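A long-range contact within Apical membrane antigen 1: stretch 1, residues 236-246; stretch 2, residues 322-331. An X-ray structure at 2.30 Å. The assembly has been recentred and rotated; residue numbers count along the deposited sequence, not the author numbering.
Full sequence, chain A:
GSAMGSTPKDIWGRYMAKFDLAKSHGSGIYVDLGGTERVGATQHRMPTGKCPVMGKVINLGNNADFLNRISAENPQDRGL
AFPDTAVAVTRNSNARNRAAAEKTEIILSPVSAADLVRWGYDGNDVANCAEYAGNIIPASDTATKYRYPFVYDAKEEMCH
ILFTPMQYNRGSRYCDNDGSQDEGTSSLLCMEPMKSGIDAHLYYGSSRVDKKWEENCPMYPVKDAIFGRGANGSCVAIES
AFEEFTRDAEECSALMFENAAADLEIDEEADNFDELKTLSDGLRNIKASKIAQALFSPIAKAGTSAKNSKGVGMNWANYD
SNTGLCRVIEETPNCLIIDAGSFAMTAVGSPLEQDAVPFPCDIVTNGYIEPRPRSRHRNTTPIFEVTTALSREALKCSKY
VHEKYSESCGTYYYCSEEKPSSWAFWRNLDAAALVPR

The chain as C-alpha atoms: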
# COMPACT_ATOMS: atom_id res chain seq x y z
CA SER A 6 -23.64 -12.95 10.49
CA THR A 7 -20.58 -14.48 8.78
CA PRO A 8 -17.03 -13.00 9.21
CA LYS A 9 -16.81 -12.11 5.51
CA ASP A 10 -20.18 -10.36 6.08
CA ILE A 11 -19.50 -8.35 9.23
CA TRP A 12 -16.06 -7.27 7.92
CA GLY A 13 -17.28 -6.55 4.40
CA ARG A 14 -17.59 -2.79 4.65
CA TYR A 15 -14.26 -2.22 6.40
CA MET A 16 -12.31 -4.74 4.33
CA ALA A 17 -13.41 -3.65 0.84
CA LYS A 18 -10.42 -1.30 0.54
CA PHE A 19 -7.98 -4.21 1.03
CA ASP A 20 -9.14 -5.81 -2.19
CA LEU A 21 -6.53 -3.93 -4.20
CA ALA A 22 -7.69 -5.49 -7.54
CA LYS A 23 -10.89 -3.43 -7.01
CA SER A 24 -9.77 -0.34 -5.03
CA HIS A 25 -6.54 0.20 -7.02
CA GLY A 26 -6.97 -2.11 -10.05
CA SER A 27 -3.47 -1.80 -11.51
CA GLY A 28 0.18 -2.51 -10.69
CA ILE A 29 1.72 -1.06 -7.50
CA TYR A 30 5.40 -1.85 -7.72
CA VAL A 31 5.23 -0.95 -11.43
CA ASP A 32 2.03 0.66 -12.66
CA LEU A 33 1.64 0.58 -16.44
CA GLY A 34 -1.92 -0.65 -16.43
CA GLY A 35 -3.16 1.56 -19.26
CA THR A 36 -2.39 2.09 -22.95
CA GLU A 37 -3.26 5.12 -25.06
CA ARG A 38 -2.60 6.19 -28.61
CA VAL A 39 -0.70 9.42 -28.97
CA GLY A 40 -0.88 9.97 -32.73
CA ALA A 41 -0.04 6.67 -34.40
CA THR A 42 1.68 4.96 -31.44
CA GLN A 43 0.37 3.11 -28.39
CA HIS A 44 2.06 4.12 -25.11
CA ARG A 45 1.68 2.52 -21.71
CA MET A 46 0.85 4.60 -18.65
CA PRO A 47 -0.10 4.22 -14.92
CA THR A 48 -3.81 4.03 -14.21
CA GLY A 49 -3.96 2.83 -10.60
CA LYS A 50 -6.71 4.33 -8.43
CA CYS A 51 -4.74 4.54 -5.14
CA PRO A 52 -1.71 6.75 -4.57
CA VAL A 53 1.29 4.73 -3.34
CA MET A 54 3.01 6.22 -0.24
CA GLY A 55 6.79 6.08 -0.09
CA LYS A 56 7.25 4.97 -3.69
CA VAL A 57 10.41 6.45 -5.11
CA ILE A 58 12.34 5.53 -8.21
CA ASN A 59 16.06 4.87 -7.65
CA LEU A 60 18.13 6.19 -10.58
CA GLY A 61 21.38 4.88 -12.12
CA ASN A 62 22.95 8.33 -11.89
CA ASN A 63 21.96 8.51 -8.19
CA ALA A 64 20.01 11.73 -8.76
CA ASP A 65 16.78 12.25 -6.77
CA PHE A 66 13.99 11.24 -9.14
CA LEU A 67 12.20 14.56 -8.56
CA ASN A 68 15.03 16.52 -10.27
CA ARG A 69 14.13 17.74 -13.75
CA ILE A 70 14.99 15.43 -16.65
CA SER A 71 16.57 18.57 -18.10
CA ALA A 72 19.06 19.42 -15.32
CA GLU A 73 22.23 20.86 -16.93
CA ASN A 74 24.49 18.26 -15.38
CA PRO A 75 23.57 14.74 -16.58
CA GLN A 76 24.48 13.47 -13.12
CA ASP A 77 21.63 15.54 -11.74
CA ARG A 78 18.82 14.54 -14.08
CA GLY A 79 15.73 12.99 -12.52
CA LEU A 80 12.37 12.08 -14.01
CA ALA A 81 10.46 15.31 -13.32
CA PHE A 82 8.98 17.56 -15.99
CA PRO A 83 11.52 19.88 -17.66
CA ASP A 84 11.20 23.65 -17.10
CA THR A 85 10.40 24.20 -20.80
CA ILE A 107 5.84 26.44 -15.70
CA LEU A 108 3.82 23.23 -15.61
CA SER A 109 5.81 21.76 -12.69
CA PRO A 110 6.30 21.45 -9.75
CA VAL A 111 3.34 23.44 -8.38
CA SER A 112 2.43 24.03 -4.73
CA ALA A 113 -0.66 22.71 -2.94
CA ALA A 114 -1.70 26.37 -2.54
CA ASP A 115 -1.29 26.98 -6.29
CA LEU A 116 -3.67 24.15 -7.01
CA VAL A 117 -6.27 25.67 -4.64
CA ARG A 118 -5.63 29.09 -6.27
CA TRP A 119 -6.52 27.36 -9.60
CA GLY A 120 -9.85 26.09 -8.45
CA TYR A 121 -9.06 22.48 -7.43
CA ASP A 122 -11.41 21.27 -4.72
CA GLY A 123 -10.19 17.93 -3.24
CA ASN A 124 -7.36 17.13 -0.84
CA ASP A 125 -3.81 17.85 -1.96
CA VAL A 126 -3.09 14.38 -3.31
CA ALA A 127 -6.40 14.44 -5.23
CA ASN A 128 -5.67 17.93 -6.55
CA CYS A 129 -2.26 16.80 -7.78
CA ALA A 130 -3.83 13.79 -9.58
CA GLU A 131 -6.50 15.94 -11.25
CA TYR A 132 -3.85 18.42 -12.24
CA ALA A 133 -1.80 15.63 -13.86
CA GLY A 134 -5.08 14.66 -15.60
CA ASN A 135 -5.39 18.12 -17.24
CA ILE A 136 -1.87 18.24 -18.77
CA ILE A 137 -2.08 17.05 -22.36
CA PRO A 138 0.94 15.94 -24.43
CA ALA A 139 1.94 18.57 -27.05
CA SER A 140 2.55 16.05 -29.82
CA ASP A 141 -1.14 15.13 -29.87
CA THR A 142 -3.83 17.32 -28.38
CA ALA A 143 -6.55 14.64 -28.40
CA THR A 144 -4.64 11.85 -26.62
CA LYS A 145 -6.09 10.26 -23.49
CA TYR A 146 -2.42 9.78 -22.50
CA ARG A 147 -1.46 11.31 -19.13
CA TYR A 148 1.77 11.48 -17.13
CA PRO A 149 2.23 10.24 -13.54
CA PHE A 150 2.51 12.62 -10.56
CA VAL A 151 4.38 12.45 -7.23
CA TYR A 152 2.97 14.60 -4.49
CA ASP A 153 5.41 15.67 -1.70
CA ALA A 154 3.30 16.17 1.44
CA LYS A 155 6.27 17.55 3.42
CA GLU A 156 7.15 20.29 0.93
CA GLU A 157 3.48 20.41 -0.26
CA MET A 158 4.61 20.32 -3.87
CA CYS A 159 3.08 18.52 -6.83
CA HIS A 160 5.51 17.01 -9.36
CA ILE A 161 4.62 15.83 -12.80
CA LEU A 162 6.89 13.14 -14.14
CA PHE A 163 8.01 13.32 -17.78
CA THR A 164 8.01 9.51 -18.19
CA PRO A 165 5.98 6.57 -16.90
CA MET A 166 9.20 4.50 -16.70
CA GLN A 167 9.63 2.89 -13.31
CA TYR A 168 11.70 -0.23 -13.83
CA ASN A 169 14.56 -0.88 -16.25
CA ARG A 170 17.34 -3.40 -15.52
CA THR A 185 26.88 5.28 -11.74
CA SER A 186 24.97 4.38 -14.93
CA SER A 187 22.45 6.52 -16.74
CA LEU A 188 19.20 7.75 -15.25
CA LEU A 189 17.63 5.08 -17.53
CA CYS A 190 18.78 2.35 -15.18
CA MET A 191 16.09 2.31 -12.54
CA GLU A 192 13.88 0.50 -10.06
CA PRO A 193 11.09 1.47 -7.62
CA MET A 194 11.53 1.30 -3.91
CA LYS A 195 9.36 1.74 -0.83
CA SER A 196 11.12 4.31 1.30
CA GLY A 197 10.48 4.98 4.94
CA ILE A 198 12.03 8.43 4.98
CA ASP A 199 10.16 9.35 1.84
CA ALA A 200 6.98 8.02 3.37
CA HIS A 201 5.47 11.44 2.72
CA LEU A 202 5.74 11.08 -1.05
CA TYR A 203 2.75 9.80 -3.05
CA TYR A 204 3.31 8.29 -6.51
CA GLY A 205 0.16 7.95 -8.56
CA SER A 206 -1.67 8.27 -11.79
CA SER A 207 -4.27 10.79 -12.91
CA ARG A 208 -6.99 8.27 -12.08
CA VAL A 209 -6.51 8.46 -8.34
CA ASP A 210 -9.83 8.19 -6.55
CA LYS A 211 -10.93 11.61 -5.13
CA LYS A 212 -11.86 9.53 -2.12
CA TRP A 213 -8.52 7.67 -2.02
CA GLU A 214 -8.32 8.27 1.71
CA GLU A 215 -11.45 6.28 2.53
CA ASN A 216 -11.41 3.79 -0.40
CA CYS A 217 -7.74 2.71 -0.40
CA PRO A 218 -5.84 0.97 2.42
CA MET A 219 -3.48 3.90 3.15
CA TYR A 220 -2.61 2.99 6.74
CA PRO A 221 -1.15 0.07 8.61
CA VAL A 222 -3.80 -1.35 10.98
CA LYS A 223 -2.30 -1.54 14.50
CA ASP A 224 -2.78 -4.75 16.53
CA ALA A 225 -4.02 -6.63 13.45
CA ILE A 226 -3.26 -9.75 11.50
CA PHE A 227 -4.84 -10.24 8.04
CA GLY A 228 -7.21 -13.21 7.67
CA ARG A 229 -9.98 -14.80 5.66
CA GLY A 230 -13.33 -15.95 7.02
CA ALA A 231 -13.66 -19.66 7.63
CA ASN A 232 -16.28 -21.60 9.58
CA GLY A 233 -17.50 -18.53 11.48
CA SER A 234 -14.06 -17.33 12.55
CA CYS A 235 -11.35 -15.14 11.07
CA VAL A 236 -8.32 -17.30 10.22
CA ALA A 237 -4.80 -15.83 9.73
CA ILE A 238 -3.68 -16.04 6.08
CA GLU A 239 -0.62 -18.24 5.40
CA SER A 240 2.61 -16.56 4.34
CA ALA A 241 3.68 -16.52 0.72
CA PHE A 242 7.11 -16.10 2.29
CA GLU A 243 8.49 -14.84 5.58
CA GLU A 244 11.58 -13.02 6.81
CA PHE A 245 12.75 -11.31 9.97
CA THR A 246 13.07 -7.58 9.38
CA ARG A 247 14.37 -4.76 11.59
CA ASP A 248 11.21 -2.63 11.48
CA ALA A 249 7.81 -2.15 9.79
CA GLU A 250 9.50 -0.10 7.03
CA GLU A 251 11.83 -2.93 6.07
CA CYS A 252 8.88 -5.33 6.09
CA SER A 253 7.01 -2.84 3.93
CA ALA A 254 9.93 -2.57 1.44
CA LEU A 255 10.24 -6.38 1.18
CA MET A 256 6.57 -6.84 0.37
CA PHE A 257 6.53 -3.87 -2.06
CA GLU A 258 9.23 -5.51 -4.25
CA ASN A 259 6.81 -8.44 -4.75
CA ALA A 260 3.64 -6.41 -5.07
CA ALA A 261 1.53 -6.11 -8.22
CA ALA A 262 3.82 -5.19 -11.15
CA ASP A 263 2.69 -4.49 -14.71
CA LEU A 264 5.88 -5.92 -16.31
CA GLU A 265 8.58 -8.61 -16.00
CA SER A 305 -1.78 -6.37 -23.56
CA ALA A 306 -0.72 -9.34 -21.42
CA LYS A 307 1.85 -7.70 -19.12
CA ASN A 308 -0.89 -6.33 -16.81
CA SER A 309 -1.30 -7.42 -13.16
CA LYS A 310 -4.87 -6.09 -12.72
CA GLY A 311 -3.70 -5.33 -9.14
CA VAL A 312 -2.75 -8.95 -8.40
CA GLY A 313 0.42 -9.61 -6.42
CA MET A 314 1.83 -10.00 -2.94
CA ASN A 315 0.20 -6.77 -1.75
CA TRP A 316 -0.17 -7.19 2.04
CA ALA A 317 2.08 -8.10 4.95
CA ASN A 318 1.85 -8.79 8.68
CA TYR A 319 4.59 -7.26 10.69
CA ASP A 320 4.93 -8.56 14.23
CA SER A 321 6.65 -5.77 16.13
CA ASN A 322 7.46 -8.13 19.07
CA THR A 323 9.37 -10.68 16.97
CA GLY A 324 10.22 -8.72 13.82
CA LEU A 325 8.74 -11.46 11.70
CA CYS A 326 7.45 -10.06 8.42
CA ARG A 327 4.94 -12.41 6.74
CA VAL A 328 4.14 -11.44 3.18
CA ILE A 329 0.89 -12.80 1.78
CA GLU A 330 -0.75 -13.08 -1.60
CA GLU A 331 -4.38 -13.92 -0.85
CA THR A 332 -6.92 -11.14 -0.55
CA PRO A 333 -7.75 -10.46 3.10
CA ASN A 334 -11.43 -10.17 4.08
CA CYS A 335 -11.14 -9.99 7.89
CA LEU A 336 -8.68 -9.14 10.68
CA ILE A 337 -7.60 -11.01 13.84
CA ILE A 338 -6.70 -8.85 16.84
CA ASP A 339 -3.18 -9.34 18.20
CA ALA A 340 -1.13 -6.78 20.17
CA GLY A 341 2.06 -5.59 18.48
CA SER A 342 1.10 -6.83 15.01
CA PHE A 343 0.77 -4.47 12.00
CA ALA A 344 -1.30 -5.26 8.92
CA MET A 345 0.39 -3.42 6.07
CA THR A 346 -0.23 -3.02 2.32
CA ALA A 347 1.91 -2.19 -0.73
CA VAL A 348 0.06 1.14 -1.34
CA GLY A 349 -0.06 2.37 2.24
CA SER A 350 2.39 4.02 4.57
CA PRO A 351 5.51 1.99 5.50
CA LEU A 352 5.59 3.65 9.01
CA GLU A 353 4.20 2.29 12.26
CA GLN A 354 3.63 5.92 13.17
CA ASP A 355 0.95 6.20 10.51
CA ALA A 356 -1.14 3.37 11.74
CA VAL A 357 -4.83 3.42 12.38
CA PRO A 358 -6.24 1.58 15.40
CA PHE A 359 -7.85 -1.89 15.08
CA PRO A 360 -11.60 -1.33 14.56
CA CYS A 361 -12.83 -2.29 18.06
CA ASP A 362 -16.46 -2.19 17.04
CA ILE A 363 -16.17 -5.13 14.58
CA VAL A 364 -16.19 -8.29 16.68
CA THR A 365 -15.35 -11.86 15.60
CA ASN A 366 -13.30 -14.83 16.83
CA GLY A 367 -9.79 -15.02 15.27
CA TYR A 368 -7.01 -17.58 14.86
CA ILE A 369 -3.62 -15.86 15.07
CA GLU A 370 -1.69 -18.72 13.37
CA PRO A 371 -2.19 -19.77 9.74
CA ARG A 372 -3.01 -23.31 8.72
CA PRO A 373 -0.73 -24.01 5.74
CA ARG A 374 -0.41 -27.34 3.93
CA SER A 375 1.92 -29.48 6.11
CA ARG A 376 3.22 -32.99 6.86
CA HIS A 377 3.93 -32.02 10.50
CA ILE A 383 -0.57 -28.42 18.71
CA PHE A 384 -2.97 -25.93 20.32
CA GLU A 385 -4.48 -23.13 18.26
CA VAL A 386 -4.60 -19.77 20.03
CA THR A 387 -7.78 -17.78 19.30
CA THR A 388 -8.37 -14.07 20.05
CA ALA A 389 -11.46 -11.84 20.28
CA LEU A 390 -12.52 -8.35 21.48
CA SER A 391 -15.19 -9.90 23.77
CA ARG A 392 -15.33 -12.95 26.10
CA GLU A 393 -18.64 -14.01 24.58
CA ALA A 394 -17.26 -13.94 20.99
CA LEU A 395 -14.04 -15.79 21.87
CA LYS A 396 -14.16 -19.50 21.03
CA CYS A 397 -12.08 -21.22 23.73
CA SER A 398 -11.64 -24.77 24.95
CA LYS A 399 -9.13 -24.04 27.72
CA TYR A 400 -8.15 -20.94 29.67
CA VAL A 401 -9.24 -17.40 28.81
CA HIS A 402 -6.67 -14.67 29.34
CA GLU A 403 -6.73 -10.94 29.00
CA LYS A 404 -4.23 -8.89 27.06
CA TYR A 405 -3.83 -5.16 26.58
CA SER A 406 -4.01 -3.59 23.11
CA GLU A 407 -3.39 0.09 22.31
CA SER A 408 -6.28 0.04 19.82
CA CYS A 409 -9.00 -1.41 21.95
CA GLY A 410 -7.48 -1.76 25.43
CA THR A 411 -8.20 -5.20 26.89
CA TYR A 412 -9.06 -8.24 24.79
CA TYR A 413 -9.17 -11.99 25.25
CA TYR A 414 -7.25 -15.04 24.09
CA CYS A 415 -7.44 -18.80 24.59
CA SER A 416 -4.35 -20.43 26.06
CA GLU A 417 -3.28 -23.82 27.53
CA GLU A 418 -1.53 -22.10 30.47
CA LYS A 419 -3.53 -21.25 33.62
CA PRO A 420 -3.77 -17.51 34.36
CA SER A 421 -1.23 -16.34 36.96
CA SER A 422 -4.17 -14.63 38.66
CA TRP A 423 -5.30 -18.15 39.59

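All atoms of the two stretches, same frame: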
# COMPACT_ATOMS: atom_id res chain seq x y z
N VAL A 236 -9.55 -16.51 10.16
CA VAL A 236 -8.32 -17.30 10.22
C VAL A 236 -7.14 -16.56 9.54
O VAL A 236 -7.24 -16.14 8.39
CB VAL A 236 -8.50 -18.71 9.58
CG1 VAL A 236 -7.23 -19.53 9.69
CG2 VAL A 236 -9.66 -19.45 10.23
N ALA A 237 -6.02 -16.43 10.26
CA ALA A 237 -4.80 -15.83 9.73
C ALA A 237 -4.43 -16.45 8.38
O ALA A 237 -4.44 -17.69 8.23
CB ALA A 237 -3.66 -15.99 10.72
N ILE A 238 -4.08 -15.59 7.42
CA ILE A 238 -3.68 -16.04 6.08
C ILE A 238 -2.22 -16.51 6.09
O ILE A 238 -1.34 -15.83 6.64
CB ILE A 238 -3.86 -14.90 5.04
CG1 ILE A 238 -5.32 -14.73 4.70
CG2 ILE A 238 -3.09 -15.19 3.76
CD1 ILE A 238 -5.64 -13.38 4.12
N GLU A 239 -1.96 -17.65 5.44
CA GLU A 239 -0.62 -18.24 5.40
C GLU A 239 0.35 -17.36 4.59
O GLU A 239 -0.05 -16.67 3.65
CB GLU A 239 -0.66 -19.64 4.79
CG GLU A 239 -1.18 -19.65 3.36
CD GLU A 239 -0.96 -20.97 2.65
OE1 GLU A 239 -0.36 -21.90 3.25
OE2 GLU A 239 -1.35 -21.05 1.47
N SER A 240 1.61 -17.39 4.98
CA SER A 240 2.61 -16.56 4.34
C SER A 240 2.87 -17.08 2.95
O SER A 240 2.91 -18.29 2.74
CB SER A 240 3.89 -16.60 5.16
OG SER A 240 3.59 -16.44 6.52
N ALA A 241 3.04 -16.17 1.99
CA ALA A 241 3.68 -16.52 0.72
C ALA A 241 5.17 -16.74 0.98
O ALA A 241 5.78 -17.67 0.46
CB ALA A 241 3.46 -15.42 -0.33
N PHE A 242 5.77 -15.85 1.76
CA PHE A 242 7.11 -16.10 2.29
C PHE A 242 7.28 -15.23 3.50
O PHE A 242 6.46 -14.35 3.74
CB PHE A 242 8.21 -15.82 1.24
CG PHE A 242 8.42 -14.36 0.93
CD1 PHE A 242 9.33 -13.61 1.67
CD2 PHE A 242 7.71 -13.74 -0.10
CE1 PHE A 242 9.52 -12.26 1.41
CE2 PHE A 242 7.90 -12.39 -0.37
CZ PHE A 242 8.80 -11.65 0.38
N GLU A 243 8.26 -15.57 4.34
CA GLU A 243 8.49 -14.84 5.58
C GLU A 243 9.95 -14.52 5.73
O GLU A 243 10.80 -15.30 5.28
CB GLU A 243 8.11 -15.68 6.78
CG GLU A 243 6.96 -16.62 6.58
CD GLU A 243 6.52 -17.19 7.89
OE1 GLU A 243 7.41 -17.50 8.71
OE2 GLU A 243 5.30 -17.23 8.12
N GLU A 244 10.22 -13.41 6.41
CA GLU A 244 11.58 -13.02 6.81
C GLU A 244 11.55 -12.10 8.00
O GLU A 244 10.60 -11.30 8.17
CB GLU A 244 12.32 -12.34 5.68
CG GLU A 244 13.27 -13.29 4.96
CD GLU A 244 13.26 -13.05 3.48
OE1 GLU A 244 13.12 -11.88 3.12
OE2 GLU A 244 13.34 -14.02 2.68
N PHE A 245 12.56 -12.24 8.86
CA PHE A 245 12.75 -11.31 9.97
C PHE A 245 13.26 -10.01 9.41
O PHE A 245 14.17 -10.03 8.57
CB PHE A 245 13.73 -11.91 10.99
CG PHE A 245 13.13 -13.02 11.80
CD1 PHE A 245 12.31 -12.74 12.89
CD2 PHE A 245 13.33 -14.36 11.44
CE1 PHE A 245 11.72 -13.77 13.62
CE2 PHE A 245 12.74 -15.39 12.17
CZ PHE A 245 11.94 -15.10 13.26
N THR A 246 12.64 -8.90 9.82
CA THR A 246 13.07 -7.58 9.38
C THR A 246 13.25 -6.69 10.62
O THR A 246 12.74 -7.01 11.68
CB THR A 246 12.07 -6.93 8.38
OG1 THR A 246 10.84 -6.67 9.04
CG2 THR A 246 11.78 -7.85 7.16
N ASN A 322 6.79 -7.43 17.95
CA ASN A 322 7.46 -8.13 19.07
C ASN A 322 8.55 -9.09 18.63
O ASN A 322 9.51 -9.29 19.37
CB ASN A 322 6.45 -8.90 19.93
CG ASN A 322 5.28 -8.04 20.38
OD1 ASN A 322 4.11 -8.42 20.23
ND2 ASN A 322 5.58 -6.85 20.90
N THR A 323 8.40 -9.71 17.46
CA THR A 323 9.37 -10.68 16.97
C THR A 323 10.20 -10.14 15.79
O THR A 323 11.31 -10.63 15.50
CB THR A 323 8.69 -12.00 16.54
OG1 THR A 323 7.68 -11.74 15.55
CG2 THR A 323 8.03 -12.69 17.73
N GLY A 324 9.64 -9.18 15.07
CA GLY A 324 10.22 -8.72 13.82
C GLY A 324 9.91 -9.62 12.64
O GLY A 324 10.42 -9.41 11.53
N LEU A 325 9.05 -10.61 12.83
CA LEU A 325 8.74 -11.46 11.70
C LEU A 325 7.79 -10.76 10.72
O LEU A 325 6.69 -10.35 11.09
CB LEU A 325 8.24 -12.83 12.12
CG LEU A 325 8.04 -13.86 11.00
CD1 LEU A 325 9.37 -14.32 10.39
CD2 LEU A 325 7.31 -15.06 11.55
N CYS A 326 8.25 -10.61 9.48
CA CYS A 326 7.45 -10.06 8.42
C CYS A 326 6.88 -11.21 7.57
O CYS A 326 7.62 -11.95 6.95
CB CYS A 326 8.32 -9.15 7.55
SG CYS A 326 7.47 -8.40 6.13
N ARG A 327 5.55 -11.37 7.57
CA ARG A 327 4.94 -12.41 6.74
C ARG A 327 4.25 -11.78 5.53
O ARG A 327 3.21 -11.16 5.67
CB ARG A 327 3.93 -13.23 7.55
CG ARG A 327 4.51 -13.91 8.80
CD ARG A 327 3.57 -15.01 9.31
NE ARG A 327 2.23 -14.50 9.64
CZ ARG A 327 1.11 -14.74 8.94
NH1 ARG A 327 1.12 -15.53 7.85
NH2 ARG A 327 -0.04 -14.23 9.35
N VAL A 328 4.82 -11.94 4.35
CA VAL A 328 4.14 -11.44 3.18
C VAL A 328 3.18 -12.45 2.56
O VAL A 328 3.42 -13.66 2.61
CB VAL A 328 5.02 -10.59 2.22
CG1 VAL A 328 6.45 -10.42 2.72
CG2 VAL A 328 4.91 -10.99 0.75
N ILE A 329 1.99 -11.96 2.21
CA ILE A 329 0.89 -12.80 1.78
C ILE A 329 0.36 -12.40 0.40
O ILE A 329 0.56 -11.29 -0.05
CB ILE A 329 -0.28 -12.81 2.79
CG1 ILE A 329 -0.86 -11.39 2.98
CG2 ILE A 329 0.15 -13.48 4.11
CD1 ILE A 329 -2.13 -11.33 3.81
N GLU A 330 -0.32 -13.33 -0.26
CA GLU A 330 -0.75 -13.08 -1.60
C GLU A 330 -2.23 -13.36 -1.83
O GLU A 330 -2.71 -13.21 -2.94
CB GLU A 330 0.10 -13.86 -2.61
CG GLU A 330 -0.14 -15.37 -2.65
CD GLU A 330 0.93 -16.08 -3.45
OE1 GLU A 330 1.54 -15.46 -4.36
OE2 GLU A 330 1.21 -17.25 -3.14
N GLU A 331 -2.94 -13.75 -0.77
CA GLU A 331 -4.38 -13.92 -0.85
C GLU A 331 -5.04 -12.65 -0.34
O GLU A 331 -4.52 -11.98 0.57
CB GLU A 331 -4.83 -15.12 -0.00
CG GLU A 331 -4.23 -16.46 -0.42
CD GLU A 331 -4.51 -17.57 0.58
OE1 GLU A 331 -5.52 -17.48 1.34
OE2 GLU A 331 -3.72 -18.55 0.63
O HOH W 1 -0.51 -15.78 1.13
O HOH W 2 -1.01 -18.57 -0.10

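The side-chain hydrogen bonds between the stretches converge on Arg-327. Its bent side chain (chi1 m, chi2 t, chi3 m) brings the guanidinium to Ile-238 and Ser-240, where Arg-327 NH1 donates to Ile-238 O at 2.8 Å and to Ser-240 OG at 2.9 Å, both nearly linear; Arg-327 NH2 adds a weak bond to the same Ile-238 O at 3.4 Å. A planar group with several N-H donors suits this place, for its partners lie at its edge. Ser-240 OG in turn donates to Glu-243 OE2 in a very short 2.5 Å bond, so the hydroxyl relays between arginine and carboxylate. Glu-243 makes no salt bridge with Arg-327: Glu-243 OE2 stays 4.4 Å from Arg-327 NE, although the charges are opposite.

The backbones run antiparallel, with Phe-242 to Phe-245 paired with Val-328 to Leu-325. Glu-244 and Cys-326 exchange a reciprocal pair, Glu-244 N to Cys-326 O at 3.0 Å and Cys-326 N to Glu-244 O at 2.8 Å. Val-328 N donates to Phe-242 O at 3.0 Å, whereas Val-328 O accepts from Ala-241 N at 2.6 Å and only weakly from Phe-242 N at 3.3 Å. At the other end Thr-246 N reaches Gly-324 O at 2.8 Å. Glycine fits there because its backbone angles would jam a CB against the preceding carbonyl, and that CB would also clash with Thr-246 O.

Side chains alternate between the sheet's faces. Leu-325 lies beside Phe-245 on the face shared with Glu-243 and Arg-327, its CD1 3.8 Å from the centroid of the Phe-245 ring, almost on the normal. On the other face Val-328 CG1 sits 4.0 Å from the Phe-242 ring centroid; branched aliphatic groups thus cover aromatic faces. Beyond the ladder, Ile-238 CG2 meets Ile-329 CG2 at 3.7 Å. Glu-239 OE2 and Glu-331 OE2, like charges 3.5 Å apart, both accept from one water, which bridges them.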